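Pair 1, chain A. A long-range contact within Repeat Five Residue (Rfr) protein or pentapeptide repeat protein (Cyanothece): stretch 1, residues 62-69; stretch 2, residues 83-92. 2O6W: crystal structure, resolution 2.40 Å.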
# COMPACT_ATOMS: atom_id res chain seq x y z
N ASN A 62 -6.19 9.55 0.77
CA ASN A 62 -7.15 8.91 1.65
C ASN A 62 -7.70 7.70 0.90
O ASN A 62 -8.38 7.84 -0.12
CB ASN A 62 -8.30 9.85 2.00
CG ASN A 62 -9.15 9.34 3.16
OD1 ASN A 62 -9.40 8.14 3.28
ND2 ASN A 62 -9.60 10.25 4.01
N LEU A 63 -7.39 6.51 1.41
CA LEU A 63 -7.82 5.27 0.80
C LEU A 63 -8.69 4.46 1.76
O LEU A 63 -8.90 3.26 1.58
CB LEU A 63 -6.59 4.45 0.39
CG LEU A 63 -5.88 4.89 -0.89
CD1 LEU A 63 -4.42 4.47 -0.87
CD2 LEU A 63 -6.60 4.28 -2.08
N SER A 64 -9.20 5.14 2.79
CA SER A 64 -10.06 4.51 3.80
C SER A 64 -11.15 3.61 3.23
O SER A 64 -11.90 4.01 2.34
CB SER A 64 -10.71 5.60 4.66
OG SER A 64 -9.73 6.30 5.41
N ASN A 65 -11.23 2.38 3.73
CA ASN A 65 -12.26 1.45 3.29
C ASN A 65 -12.14 1.07 1.82
O ASN A 65 -13.07 0.51 1.24
CB ASN A 65 -13.65 2.06 3.54
CG ASN A 65 -13.91 2.32 5.01
OD1 ASN A 65 -14.16 1.38 5.77
ND2 ASN A 65 -13.84 3.57 5.41
N ALA A 66 -11.00 1.38 1.21
CA ALA A 66 -10.80 1.03 -0.19
C ALA A 66 -10.38 -0.43 -0.26
O ALA A 66 -9.90 -0.98 0.73
CB ALA A 66 -9.73 1.91 -0.81
N ASN A 67 -10.57 -1.05 -1.41
CA ASN A 67 -10.18 -2.45 -1.58
C ASN A 67 -8.96 -2.58 -2.50
O ASN A 67 -9.04 -2.31 -3.70
CB ASN A 67 -11.33 -3.27 -2.16
CG ASN A 67 -10.94 -4.71 -2.39
OD1 ASN A 67 -10.11 -5.26 -1.66
ND2 ASN A 67 -11.55 -5.35 -3.38
N LEU A 68 -7.84 -3.01 -1.92
CA LEU A 68 -6.61 -3.19 -2.69
C LEU A 68 -6.14 -4.64 -2.66
O LEU A 68 -4.97 -4.94 -2.92
CB LEU A 68 -5.52 -2.27 -2.14
CG LEU A 68 -5.89 -0.78 -2.27
CD1 LEU A 68 -4.93 0.09 -1.47
CD2 LEU A 68 -5.87 -0.40 -3.74
N TYR A 69 -7.07 -5.54 -2.34
CA TYR A 69 -6.79 -6.97 -2.27
C TYR A 69 -5.88 -7.47 -3.39
O TYR A 69 -6.14 -7.23 -4.57
CB TYR A 69 -8.11 -7.75 -2.28
CG TYR A 69 -7.92 -9.25 -2.26
CD1 TYR A 69 -7.35 -9.88 -1.16
CD2 TYR A 69 -8.31 -10.04 -3.34
CE1 TYR A 69 -7.17 -11.26 -1.14
CE2 TYR A 69 -8.13 -11.41 -3.33
CZ TYR A 69 -7.56 -12.02 -2.23
OH TYR A 69 -7.38 -13.39 -2.22
N LEU A 83 -5.45 5.22 5.71
CA LEU A 83 -5.87 3.90 5.25
C LEU A 83 -6.72 3.19 6.31
O LEU A 83 -6.48 2.02 6.63
CB LEU A 83 -4.62 3.06 4.94
CG LEU A 83 -3.60 3.73 4.01
CD1 LEU A 83 -2.31 2.95 3.98
CD2 LEU A 83 -4.19 3.84 2.62
N VAL A 84 -7.71 3.89 6.84
CA VAL A 84 -8.58 3.34 7.86
C VAL A 84 -9.50 2.25 7.32
O VAL A 84 -10.29 2.49 6.41
CB VAL A 84 -9.44 4.46 8.50
CG1 VAL A 84 -10.48 3.86 9.44
CG2 VAL A 84 -8.54 5.42 9.26
N GLU A 85 -9.40 1.05 7.89
CA GLU A 85 -10.22 -0.08 7.48
C GLU A 85 -10.03 -0.44 6.01
O GLU A 85 -10.94 -0.97 5.37
CB GLU A 85 -11.70 0.22 7.74
CG GLU A 85 -12.09 0.19 9.20
CD GLU A 85 -13.44 0.86 9.46
OE1 GLU A 85 -14.45 0.44 8.85
OE2 GLU A 85 -13.48 1.81 10.28
N THR A 86 -8.84 -0.17 5.49
CA THR A 86 -8.54 -0.48 4.10
C THR A 86 -8.21 -1.96 3.95
O THR A 86 -7.61 -2.55 4.85
CB THR A 86 -7.32 0.35 3.61
OG1 THR A 86 -7.62 1.75 3.70
CG2 THR A 86 -6.95 -0.01 2.18
N ASN A 87 -8.60 -2.56 2.83
CA ASN A 87 -8.29 -3.97 2.62
C ASN A 87 -6.95 -4.09 1.89
O ASN A 87 -6.89 -3.95 0.67
CB ASN A 87 -9.38 -4.67 1.80
CG ASN A 87 -9.10 -6.16 1.62
OD1 ASN A 87 -8.21 -6.72 2.26
ND2 ASN A 87 -9.87 -6.81 0.76
N LEU A 88 -5.89 -4.35 2.65
CA LEU A 88 -4.55 -4.51 2.06
C LEU A 88 -4.08 -5.95 2.15
O LEU A 88 -2.88 -6.21 2.11
CB LEU A 88 -3.54 -3.61 2.78
CG LEU A 88 -3.82 -2.12 2.71
CD1 LEU A 88 -2.99 -1.38 3.73
CD2 LEU A 88 -3.56 -1.61 1.30
N SER A 89 -5.01 -6.90 2.28
CA SER A 89 -4.61 -8.30 2.39
C SER A 89 -3.96 -8.84 1.11
O SER A 89 -4.38 -8.52 -0.01
CB SER A 89 -5.79 -9.18 2.80
OG SER A 89 -6.88 -9.04 1.91
N GLU A 90 -2.94 -9.66 1.30
CA GLU A 90 -2.18 -10.27 0.22
C GLU A 90 -1.59 -9.25 -0.76
O GLU A 90 -1.40 -9.55 -1.93
CB GLU A 90 -3.03 -11.30 -0.51
CG GLU A 90 -3.53 -12.38 0.42
CD GLU A 90 -3.94 -13.65 -0.30
OE1 GLU A 90 -4.49 -14.55 0.38
OE2 GLU A 90 -3.71 -13.76 -1.53
N THR A 91 -1.32 -8.05 -0.27
CA THR A 91 -0.72 -7.03 -1.12
C THR A 91 0.80 -7.11 -1.00
O THR A 91 1.34 -7.64 -0.03
CB THR A 91 -1.15 -5.60 -0.73
OG1 THR A 91 -0.84 -5.36 0.66
CG2 THR A 91 -2.63 -5.41 -0.98
N ASP A 92 1.49 -6.59 -2.00
CA ASP A 92 2.95 -6.58 -1.97
C ASP A 92 3.33 -5.15 -1.57
O ASP A 92 3.19 -4.23 -2.37
CB ASP A 92 3.52 -6.94 -3.35
CG ASP A 92 5.04 -7.09 -3.33
OD1 ASP A 92 5.69 -6.50 -2.45
OD2 ASP A 92 5.59 -7.79 -4.22

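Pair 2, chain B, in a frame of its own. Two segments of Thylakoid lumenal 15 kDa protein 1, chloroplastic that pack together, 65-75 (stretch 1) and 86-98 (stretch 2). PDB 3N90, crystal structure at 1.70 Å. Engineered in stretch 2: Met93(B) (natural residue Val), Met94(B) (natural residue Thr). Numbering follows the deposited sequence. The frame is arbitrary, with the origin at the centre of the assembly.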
# COMPACT_ATOMS: atom_id res chain seq x y z
N GLU B 65 0.18 -8.79 -2.72
CA GLU B 65 -1.08 -9.26 -3.30
C GLU B 65 -2.35 -8.56 -2.78
O GLU B 65 -3.48 -9.03 -2.98
CB GLU B 65 -1.17 -10.81 -3.19
CG GLU B 65 -0.43 -11.58 -4.35
CD GLU B 65 -1.24 -11.74 -5.67
OE1 GLU B 65 -1.72 -10.73 -6.27
OE2 GLU B 65 -1.38 -12.89 -6.15
N ALA B 66 -2.16 -7.42 -2.11
CA ALA B 66 -3.29 -6.63 -1.65
C ALA B 66 -4.00 -5.89 -2.78
O ALA B 66 -3.36 -5.46 -3.75
CB ALA B 66 -2.84 -5.65 -0.58
N ASP B 67 -5.31 -5.74 -2.64
CA ASP B 67 -6.10 -4.85 -3.48
C ASP B 67 -6.10 -3.47 -2.84
O ASP B 67 -6.74 -3.25 -1.83
CB ASP B 67 -7.53 -5.40 -3.62
CG ASP B 67 -8.44 -4.53 -4.48
OD1 ASP B 67 -8.00 -3.47 -4.99
OD2 ASP B 67 -9.63 -4.91 -4.62
N LEU B 68 -5.29 -2.55 -3.39
CA LEU B 68 -5.14 -1.19 -2.86
C LEU B 68 -5.71 -0.14 -3.82
O LEU B 68 -5.35 1.02 -3.77
CB LEU B 68 -3.64 -0.89 -2.60
CG LEU B 68 -2.94 -1.87 -1.64
CD1 LEU B 68 -1.40 -1.69 -1.72
CD2 LEU B 68 -3.49 -1.67 -0.22
N ARG B 69 -6.62 -0.55 -4.72
CA ARG B 69 -7.18 0.41 -5.65
C ARG B 69 -7.80 1.59 -4.94
O ARG B 69 -8.64 1.44 -4.04
CB ARG B 69 -8.20 -0.27 -6.57
CG ARG B 69 -7.56 -1.35 -7.46
CD ARG B 69 -8.65 -2.10 -8.22
NE ARG B 69 -9.53 -2.84 -7.31
CZ ARG B 69 -10.76 -3.25 -7.62
NH1 ARG B 69 -11.26 -3.00 -8.84
NH2 ARG B 69 -11.48 -3.95 -6.73
N GLY B 70 -7.38 2.80 -5.32
CA GLY B 70 -7.94 4.02 -4.80
C GLY B 70 -7.57 4.33 -3.33
O GLY B 70 -8.10 5.29 -2.73
N ALA B 71 -6.67 3.53 -2.77
CA ALA B 71 -6.26 3.79 -1.38
C ALA B 71 -5.42 5.04 -1.28
O ALA B 71 -4.75 5.43 -2.26
CB ALA B 71 -5.49 2.62 -0.82
N ASP B 72 -5.41 5.64 -0.09
CA ASP B 72 -4.66 6.88 0.09
C ASP B 72 -3.42 6.61 0.94
O ASP B 72 -3.55 6.27 2.13
CB ASP B 72 -5.51 7.93 0.75
CG ASP B 72 -4.81 9.30 0.82
OD1 ASP B 72 -3.78 9.50 0.13
OD2 ASP B 72 -5.29 10.18 1.55
N PHE B 73 -2.24 6.76 0.34
CA PHE B 73 -1.00 6.61 1.08
C PHE B 73 -0.33 7.98 1.29
O PHE B 73 0.85 8.04 1.62
CB PHE B 73 -0.03 5.68 0.36
CG PHE B 73 -0.46 4.26 0.34
CD1 PHE B 73 -0.12 3.39 1.38
CD2 PHE B 73 -1.19 3.77 -0.73
CE1 PHE B 73 -0.53 2.06 1.35
CE2 PHE B 73 -1.59 2.45 -0.76
CZ PHE B 73 -1.25 1.60 0.28
N SER B 74 -1.07 9.06 1.10
CA SER B 74 -0.45 10.39 1.25
C SER B 74 0.18 10.50 2.62
O SER B 74 -0.44 10.14 3.60
CB SER B 74 -1.49 11.48 1.03
OG SER B 74 -2.01 11.34 -0.29
N LEU B 75 1.41 11.01 2.65
CA LEU B 75 2.17 11.28 3.91
C LEU B 75 2.57 10.02 4.68
O LEU B 75 3.16 10.13 5.76
CB LEU B 75 1.40 12.20 4.88
CG LEU B 75 0.78 13.50 4.34
CD1 LEU B 75 0.39 14.44 5.45
CD2 LEU B 75 1.76 14.15 3.42
N ALA B 86 0.93 -6.06 -5.56
CA ALA B 86 -0.12 -5.25 -5.01
C ALA B 86 -0.72 -4.41 -6.13
O ALA B 86 0.01 -3.91 -7.02
CB ALA B 86 0.43 -4.35 -3.87
N ASN B 87 -2.03 -4.28 -6.11
CA ASN B 87 -2.70 -3.44 -7.09
C ASN B 87 -2.98 -2.04 -6.52
O ASN B 87 -3.86 -1.85 -5.67
CB ASN B 87 -3.97 -4.11 -7.69
CG ASN B 87 -4.60 -3.28 -8.80
OD1 ASN B 87 -4.09 -2.22 -9.18
ND2 ASN B 87 -5.71 -3.76 -9.35
N LEU B 88 -2.19 -1.04 -6.94
CA LEU B 88 -2.44 0.33 -6.49
C LEU B 88 -3.19 1.20 -7.50
O LEU B 88 -3.13 2.41 -7.43
CB LEU B 88 -1.13 1.04 -6.02
CG LEU B 88 -0.43 0.33 -4.85
CD1 LEU B 88 0.58 -0.69 -5.35
CD2 LEU B 88 0.29 1.33 -3.98
N GLU B 89 -3.90 0.57 -8.44
CA GLU B 89 -4.56 1.37 -9.47
C GLU B 89 -5.36 2.53 -8.86
O GLU B 89 -6.26 2.33 -8.02
CB GLU B 89 -5.41 0.44 -10.35
CG GLU B 89 -6.37 1.08 -11.31
CD GLU B 89 -7.56 0.12 -11.55
OE1 GLU B 89 -7.34 -1.12 -11.68
OE2 GLU B 89 -8.71 0.61 -11.57
N GLY B 90 -5.01 3.76 -9.25
CA GLY B 90 -5.74 4.94 -8.82
C GLY B 90 -5.58 5.37 -7.36
O GLY B 90 -6.34 6.20 -6.85
N ALA B 91 -4.62 4.76 -6.69
CA ALA B 91 -4.26 5.21 -5.34
C ALA B 91 -3.63 6.61 -5.37
O ALA B 91 -3.28 7.13 -6.46
CB ALA B 91 -3.30 4.19 -4.67
N THR B 92 -3.51 7.22 -4.19
CA THR B 92 -2.80 8.51 -4.07
C THR B 92 -1.64 8.40 -3.10
O THR B 92 -1.71 7.59 -2.18
CB THR B 92 -3.74 9.65 -3.65
OG1 THR B 92 -4.61 9.21 -2.61
CG2 THR B 92 -4.60 10.06 -4.83
N MET B 93 -0.58 9.19 -3.33
CA MET B 93 0.58 9.19 -2.45
C MET B 93 1.23 10.57 -2.48
O MET B 93 2.37 10.72 -2.89
CB MET B 93 1.57 8.00 -2.73
CG MET B 93 1.94 7.75 -4.21
SD MET B 93 2.74 6.11 -4.48
CE MET B 93 1.36 4.99 -4.26
N MET B 94 0.46 11.57 -2.04
CA MET B 94 0.94 12.97 -1.97
C MET B 94 1.94 13.29 -0.87
O MET B 94 2.00 12.63 0.20
CB MET B 94 -0.23 13.92 -1.81
CG MET B 94 -1.10 14.00 -3.03
SD MET B 94 -2.54 15.04 -2.68
CE MET B 94 -3.78 13.81 -2.31
N GLY B 95 2.73 14.32 -1.14
CA GLY B 95 3.68 14.84 -0.16
C GLY B 95 4.82 13.90 0.17
O GLY B 95 5.23 13.07 -0.63
N ASN B 96 5.32 14.09 1.39
CA ASN B 96 6.48 13.42 1.97
C ASN B 96 6.25 11.95 2.31
O ASN B 96 6.48 11.54 3.45
CB ASN B 96 6.77 14.13 3.28
CG ASN B 96 5.51 14.25 4.17
OD1 ASN B 96 4.69 15.14 3.95
ND2 ASN B 96 5.33 13.31 5.12
N THR B 97 5.81 11.18 1.34
CA THR B 97 5.63 9.73 1.51
C THR B 97 6.99 9.13 1.19
O THR B 97 7.64 9.55 0.22
CB THR B 97 4.58 9.20 0.50
OG1 THR B 97 3.42 10.05 0.51
CG2 THR B 97 4.15 7.77 0.84
N SER B 98 7.43 8.16 1.98
CA SER B 98 8.67 7.46 1.64
C SER B 98 8.38 6.02 1.27
O SER B 98 7.70 5.34 2.01
CB SER B 98 9.67 7.50 2.78
OG SER B 98 10.82 6.76 2.38
O HOH W 1 -11.15 -1.54 -10.96
O HOH W 2 -7.05 8.17 -2.64

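The sharpest difference lies where Tyr69(A) of pair 1 matches Ser74(B) of pair 2. Tyr69(A) covers its partner stretch with a large ring: CD1 lies 3.2 Å from Ser89(A) OG, which sits at the ring edge, and OH reaches to 3.8 Å from Glu90(A) OE2. Ser74(B) instead works through its hydroxyl, and Met94(B) N donates to Ser74(B) OG at 3.0 Å. Met94(B), an engineered residue that matches Ser89(A), also brings its CB to 3.5 Å from that same Ser74(B) OG.

Over 14 central residues the backbones superpose with an RMSD of 0.7 Å; the fit loosens at Ser89(A)/Met94(B), 1.6 Å between CA atoms. Neither pair contains a regular helix or strand. Each is built from type II turns, Leu63(A) to Ala66(A) and Leu83(A) to Thr86(A) in pair 1, Leu68(B) to Ala71(B) and Leu88(B) to Ala91(B) in pair 2, with a matched single bridge beside them, Asn67(A) with Asn87(A) and Asp72(B) with Thr92(B). The bridge is held by the same two backbone hydrogen bonds. In pair 1, Asn87(A) N donates to Ala66(A) O (2.9 Å) and Leu68(A) N to Asn87(A) O (2.9 Å); in pair 2, Thr92(B) N donates to Ala71(B) O (2.9 Å) and Phe73(B) N to Thr92(B) O (2.7 Å). The turns are tied together as well, by Asn65(A) N to Val84(A) O at 2.8 Å and by Gly70(B) N to Glu89(B) O at 3.0 Å.

The side chains flanking the bridge use different chemistry. Asn87(A) ND2 gives a weak hydrogen bond to Asn67(A) OD1 (2.9 Å), whereas Thr92(B) OG1 donates to Asp72(B) OD1 at the same 2.9 Å. Both acceptors also serve their own stretch: Asn67(A) OD1 takes Tyr69(A) N at 3.1 Å, and Asp72(B) OD1 takes Ser74(B) N at 2.9 Å and Ser74(B) OG at 2.6 Å. A water adds to pair 2, donating to Thr92(B) OG1 (2.7 Å) and Gly70(B) O (3.1 Å).

On the apolar side, Leu63(A) and Leu83(A) meet at CB to CD2, 3.3 Å, and the matched Leu68(B) and Leu88(B) at CD1 to CG, 3.8 Å. Next along, Leu68(A) CD1 packs on Leu88(A) CD2 at 3.5 Å. Its counterpart Phe73(B) fills the place with a ring, CE2 lying 3.9 Å from Leu88(B) CD2, and its CB is 4.2 Å from CB of engineered Met93(B). Thr86(A) and Ala91(B) coincide, and both put a methyl near the next side chain, Thr86(A) CG2 4.2 Å from Leu68(A) CD1 and Ala91(B) CB 4.5 Å from Phe73(B) CD2; the threonine adds a hydrogen bond from OG1 to Leu63(A) O (2.9 Å), an acceptor whose place is less certain.

At the turn corners, Asn65(A) and Glu85(A) keep positive phi with full side chains; pair 2 has Gly70(B) and Gly90(B), whose positive phi by itself favours glycine. Ser64(A) OG accepts a weak 3.5 Å bond from Val84(A) N. Ser64(A) and the matched Arg69(B) also bond to the matched residue two places back: Ser64(A) OG donates to Asn62(A) OD1 at 2.8 Å, and Arg69(B) NE forms a salt bridge with Asp67(B) OD1 at 2.8 Å, while Arg69(B) CD still lies 3.6 Å from Asn87(B) ND2.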